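Local structure of protein kinase (3PY9) at residues N229-D241 with E249-I263. The protein is the extracellular region of a membrane serine/threonine kinase, PrkC, whose PASTA domains probably bind muropeptides of the cell wall and so relay a signal to the kinase. Sequence-based numbering, arbitrary orientation.
Sequences NDKSQKVKVYIKD and EKGSFDITSDQRIDI. With EU (europium ion), chain D.
Phe253 meets Val235 because, with CG between the backbone N and the carbonyl carbon (chi1 55°), its ring swings toward strand 233-241 and settles beside Val235 and Val237, offering their CH groups a broad apolar surface. Val235 presents CB over the ring face, a CH-pi contact 4.0 Å from the Phe253 centroid, and sets CG1 against CZ; its branching suits the place, since CG2 is left to meet Ile255. Two residues on, on the same face, Val237 has CG1 anti to its backbone N (chi1 -170°) and reaches tip to tip to Ile263, its CG1 3.6 Å from Ile263 CD1, while Ile239 CD1 packs on Ile263 CG2 and Lys250 CB. Away from this apolar cluster, Glu249 lays its CB over the Tyr238 ring, its carboxylate plane turned 73° from the ring; Lys236 CD lies 3.5 Å from Glu249 OE2, but the ammonium makes no salt bridge with it. Near the far end, a water links Ser232 OG to Asp254 OD1, the latter bond weak, and in the preceding loop Asp230 binds a europium ion through OD1 and OD2.

Strands 233-241 and 251-255 are antiparallel, tied by backbone bonds such as Val235 N to Phe253 O at 2.8 Å. Opposite Val237, Lys250 and Gly251 form a classic beta bulge, where glycine avoids crowding Val237 CB: Val237 O accepts from Gly251 N at 3.1 Å and more weakly from Lys250 N.

Within the C-terminal PASTA-like domain, of the E-set clan, strand 233-241 lies between strands 251-255 and 272-279; 259-263 pairs with strand 217-223, bringing the second sheet against the valine and isoleucine face.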
# COMPACT_ATOMS: atom_id res chain seq x y z
N ASN A 229 -16.12 37.05 28.70
CA ASN A 229 -15.96 38.22 27.82
C ASN A 229 -17.29 38.70 27.22
O ASN A 229 -17.28 39.47 26.26
CB ASN A 229 -14.95 37.94 26.68
CG ASN A 229 -13.69 37.23 27.14
OD1 ASN A 229 -12.81 37.84 27.75
ND2 ASN A 229 -13.58 35.94 26.82
N ASP A 230 -18.41 38.26 27.79
CA ASP A 230 -19.76 38.52 27.26
C ASP A 230 -19.89 37.96 25.86
O ASP A 230 -20.59 38.51 25.00
CB ASP A 230 -20.11 40.01 27.30
CG ASP A 230 -20.18 40.54 28.72
OD1 ASP A 230 -20.79 39.87 29.56
OD2 ASP A 230 -19.62 41.61 29.00
N LYS A 231 -19.19 36.86 25.63
CA LYS A 231 -19.22 36.20 24.35
C LYS A 231 -20.16 34.99 24.42
O LYS A 231 -20.28 34.34 25.45
CB LYS A 231 -17.80 35.79 23.90
CG LYS A 231 -16.86 36.97 23.60
CD LYS A 231 -17.46 38.05 22.68
CE LYS A 231 -16.52 39.26 22.50
NZ LYS A 231 -16.39 40.12 23.73
N SER A 232 -20.85 34.74 23.32
CA SER A 232 -21.77 33.62 23.23
C SER A 232 -21.04 32.29 23.30
O SER A 232 -19.83 32.20 23.04
CB SER A 232 -22.59 33.71 21.94
OG SER A 232 -21.77 33.65 20.79
N GLN A 233 -21.79 31.28 23.70
CA GLN A 233 -21.35 29.89 23.66
C GLN A 233 -22.27 29.17 22.70
O GLN A 233 -23.47 29.48 22.60
CB GLN A 233 -21.49 29.25 25.03
CG GLN A 233 -20.62 29.84 26.09
CD GLN A 233 -20.86 29.19 27.43
OE1 GLN A 233 -21.96 29.22 27.96
NE2 GLN A 233 -19.83 28.58 27.99
N LYS A 234 -21.72 28.18 22.03
CA LYS A 234 -22.47 27.40 21.08
C LYS A 234 -23.05 26.13 21.72
O LYS A 234 -22.34 25.36 22.37
CB LYS A 234 -21.59 27.02 19.90
CG LYS A 234 -22.36 26.70 18.62
CD LYS A 234 -21.47 26.02 17.56
CE LYS A 234 -19.98 26.30 17.76
NZ LYS A 234 -19.67 27.76 17.80
N VAL A 235 -24.34 25.94 21.53
CA VAL A 235 -25.01 24.77 22.06
C VAL A 235 -25.27 23.82 20.91
O VAL A 235 -25.69 24.25 19.83
CB VAL A 235 -26.33 25.15 22.77
CG1 VAL A 235 -27.00 23.94 23.39
CG2 VAL A 235 -26.05 26.20 23.82
N LYS A 236 -24.99 22.55 21.14
CA LYS A 236 -25.30 21.50 20.18
C LYS A 236 -26.05 20.40 20.91
O LYS A 236 -25.58 19.86 21.93
CB LYS A 236 -24.02 20.96 19.52
CG LYS A 236 -23.39 21.93 18.53
CD LYS A 236 -22.18 21.34 17.86
CE LYS A 236 -21.27 22.45 17.34
NZ LYS A 236 -20.45 23.04 18.46
N VAL A 237 -27.23 20.09 20.38
CA VAL A 237 -28.12 19.09 20.91
C VAL A 237 -28.10 17.88 19.96
O VAL A 237 -28.34 18.01 18.75
CB VAL A 237 -29.56 19.65 21.05
CG1 VAL A 237 -30.45 18.69 21.84
CG2 VAL A 237 -29.54 21.04 21.70
N TYR A 238 -27.77 16.72 20.52
CA TYR A 238 -27.72 15.48 19.75
C TYR A 238 -28.81 14.58 20.29
O TYR A 238 -28.94 14.42 21.50
CB TYR A 238 -26.36 14.78 19.86
CG TYR A 238 -25.17 15.66 19.55
CD1 TYR A 238 -24.54 15.61 18.31
CD2 TYR A 238 -24.68 16.56 20.51
CE1 TYR A 238 -23.43 16.43 18.03
CE2 TYR A 238 -23.58 17.38 20.24
CZ TYR A 238 -22.96 17.31 19.00
OH TYR A 238 -21.87 18.13 18.76
N ILE A 239 -29.60 14.01 19.38
CA ILE A 239 -30.76 13.19 19.73
C ILE A 239 -30.59 11.78 19.17
O ILE A 239 -30.14 11.61 18.04
CB ILE A 239 -32.09 13.85 19.24
CG1 ILE A 239 -32.60 14.85 20.26
CG2 ILE A 239 -33.19 12.85 19.03
CD1 ILE A 239 -32.02 16.23 20.10
N LYS A 240 -30.94 10.77 19.98
CA LYS A 240 -31.14 9.40 19.49
C LYS A 240 -32.60 9.04 19.74
O LYS A 240 -33.01 8.94 20.88
CB LYS A 240 -30.24 8.40 20.23
CG LYS A 240 -28.76 8.58 19.96
CD LYS A 240 -27.91 7.47 20.60
CE LYS A 240 -26.43 7.73 20.36
NZ LYS A 240 -25.53 7.00 21.31
N ASP A 241 -33.38 8.88 18.67
CA ASP A 241 -34.81 8.51 18.77
C ASP A 241 -35.27 7.70 17.55
O ASP A 241 -34.44 7.06 16.89
CB ASP A 241 -35.70 9.75 18.99
CG ASP A 241 -35.69 10.70 17.79
OD1 ASP A 241 -34.74 10.64 16.98
OD2 ASP A 241 -36.63 11.52 17.68
N GLU A 249 -25.68 16.84 15.11
CA GLU A 249 -26.58 17.59 15.99
C GLU A 249 -27.97 17.82 15.40
O GLU A 249 -28.11 18.16 14.23
CB GLU A 249 -25.94 18.89 16.52
CG GLU A 249 -25.49 19.91 15.47
CD GLU A 249 -24.03 19.74 15.09
OE1 GLU A 249 -23.50 18.62 15.27
OE2 GLU A 249 -23.43 20.73 14.61
N LYS A 250 -28.99 17.60 16.23
CA LYS A 250 -30.36 17.94 15.90
C LYS A 250 -30.65 19.42 16.17
O LYS A 250 -31.65 19.96 15.69
CB LYS A 250 -31.31 17.07 16.72
CG LYS A 250 -32.76 17.11 16.28
CD LYS A 250 -33.04 16.08 15.20
CE LYS A 250 -34.55 15.97 14.88
NZ LYS A 250 -35.31 15.18 15.89
N GLY A 251 -29.75 20.07 16.92
CA GLY A 251 -29.91 21.49 17.31
C GLY A 251 -28.57 22.19 17.37
O GLY A 251 -27.57 21.60 17.79
N SER A 252 -28.54 23.45 16.94
CA SER A 252 -27.31 24.26 16.88
C SER A 252 -27.65 25.75 16.99
O SER A 252 -28.28 26.32 16.09
CB SER A 252 -26.55 23.99 15.58
OG SER A 252 -25.27 24.63 15.56
N PHE A 253 -27.24 26.38 18.08
CA PHE A 253 -27.58 27.77 18.36
C PHE A 253 -26.64 28.38 19.39
O PHE A 253 -26.07 27.66 20.22
CB PHE A 253 -29.04 27.90 18.80
CG PHE A 253 -29.40 27.05 19.99
CD1 PHE A 253 -29.73 25.70 19.83
CD2 PHE A 253 -29.44 27.60 21.27
CE1 PHE A 253 -30.08 24.91 20.92
CE2 PHE A 253 -29.78 26.81 22.36
CZ PHE A 253 -30.10 25.46 22.18
N ASP A 254 -26.51 29.70 19.35
CA ASP A 254 -25.71 30.43 20.33
C ASP A 254 -26.54 30.85 21.52
O ASP A 254 -27.75 31.11 21.42
CB ASP A 254 -25.09 31.68 19.69
CG ASP A 254 -24.03 31.34 18.67
OD1 ASP A 254 -23.43 30.27 18.80
OD2 ASP A 254 -23.78 32.17 17.77
N ILE A 255 -25.85 30.96 22.65
CA ILE A 255 -26.43 31.25 23.94
C ILE A 255 -25.59 32.40 24.51
O ILE A 255 -24.37 32.43 24.29
CB ILE A 255 -26.36 29.94 24.79
CG1 ILE A 255 -27.49 29.00 24.41
CG2 ILE A 255 -26.34 30.17 26.27
CD1 ILE A 255 -28.81 29.63 24.29
N THR A 256 -26.24 33.37 25.15
CA THR A 256 -25.54 34.45 25.83
C THR A 256 -26.07 34.59 27.25
O THR A 256 -25.62 35.44 28.00
CB THR A 256 -25.63 35.81 25.07
OG1 THR A 256 -27.00 36.11 24.75
CG2 THR A 256 -24.80 35.78 23.77
N SER A 257 -27.04 33.75 27.60
CA SER A 257 -27.62 33.73 28.95
C SER A 257 -28.30 32.37 29.17
O SER A 257 -28.41 31.57 28.24
CB SER A 257 -28.63 34.89 29.16
OG SER A 257 -29.71 34.75 28.27
N ASP A 258 -28.72 32.10 30.39
CA ASP A 258 -29.40 30.85 30.70
C ASP A 258 -30.63 30.68 29.80
O ASP A 258 -31.44 31.58 29.68
CB ASP A 258 -29.78 30.81 32.18
CG ASP A 258 -28.56 30.85 33.09
OD1 ASP A 258 -27.44 30.62 32.61
OD2 ASP A 258 -28.72 31.12 34.30
N GLN A 259 -30.72 29.51 29.16
CA GLN A 259 -31.81 29.22 28.25
C GLN A 259 -32.50 27.88 28.50
O GLN A 259 -31.86 26.83 28.54
CB GLN A 259 -31.30 29.23 26.81
CG GLN A 259 -31.07 30.60 26.26
CD GLN A 259 -32.16 31.03 25.31
OE1 GLN A 259 -33.12 31.70 25.72
NE2 GLN A 259 -32.03 30.65 24.04
N ARG A 260 -33.82 27.95 28.68
CA ARG A 260 -34.66 26.77 28.70
C ARG A 260 -34.80 26.32 27.26
O ARG A 260 -35.08 27.12 26.37
CB ARG A 260 -36.03 27.08 29.33
CG ARG A 260 -37.13 26.03 29.12
CD ARG A 260 -37.21 25.05 30.28
NE ARG A 260 -37.53 25.71 31.55
CZ ARG A 260 -37.68 25.09 32.72
NH1 ARG A 260 -37.54 23.76 32.81
NH2 ARG A 260 -37.96 25.80 33.81
N ILE A 261 -34.55 25.04 27.02
CA ILE A 261 -34.58 24.48 25.68
C ILE A 261 -35.47 23.26 25.67
O ILE A 261 -35.48 22.49 26.62
CB ILE A 261 -33.14 24.19 25.16
CG1 ILE A 261 -32.73 25.25 24.13
CG2 ILE A 261 -32.99 22.80 24.53
CD1 ILE A 261 -32.36 26.58 24.75
N ASP A 262 -36.25 23.12 24.61
CA ASP A 262 -37.18 22.02 24.48
C ASP A 262 -36.66 21.05 23.44
O ASP A 262 -36.19 21.46 22.39
CB ASP A 262 -38.58 22.53 24.12
CG ASP A 262 -39.04 23.65 25.03
OD1 ASP A 262 -38.89 23.55 26.26
OD2 ASP A 262 -39.54 24.66 24.51
N ILE A 263 -36.72 19.76 23.75
CA ILE A 263 -36.18 18.75 22.85
C ILE A 263 -37.24 17.72 22.48
O ILE A 263 -37.54 16.82 23.27
CB ILE A 263 -34.92 18.08 23.43
CG1 ILE A 263 -33.82 19.13 23.69
CG2 ILE A 263 -34.40 17.05 22.47
CD1 ILE A 263 -32.75 18.67 24.63
EU EU D . -20.76 41.70 31.33
O HOH W 1 -21.30 30.90 19.95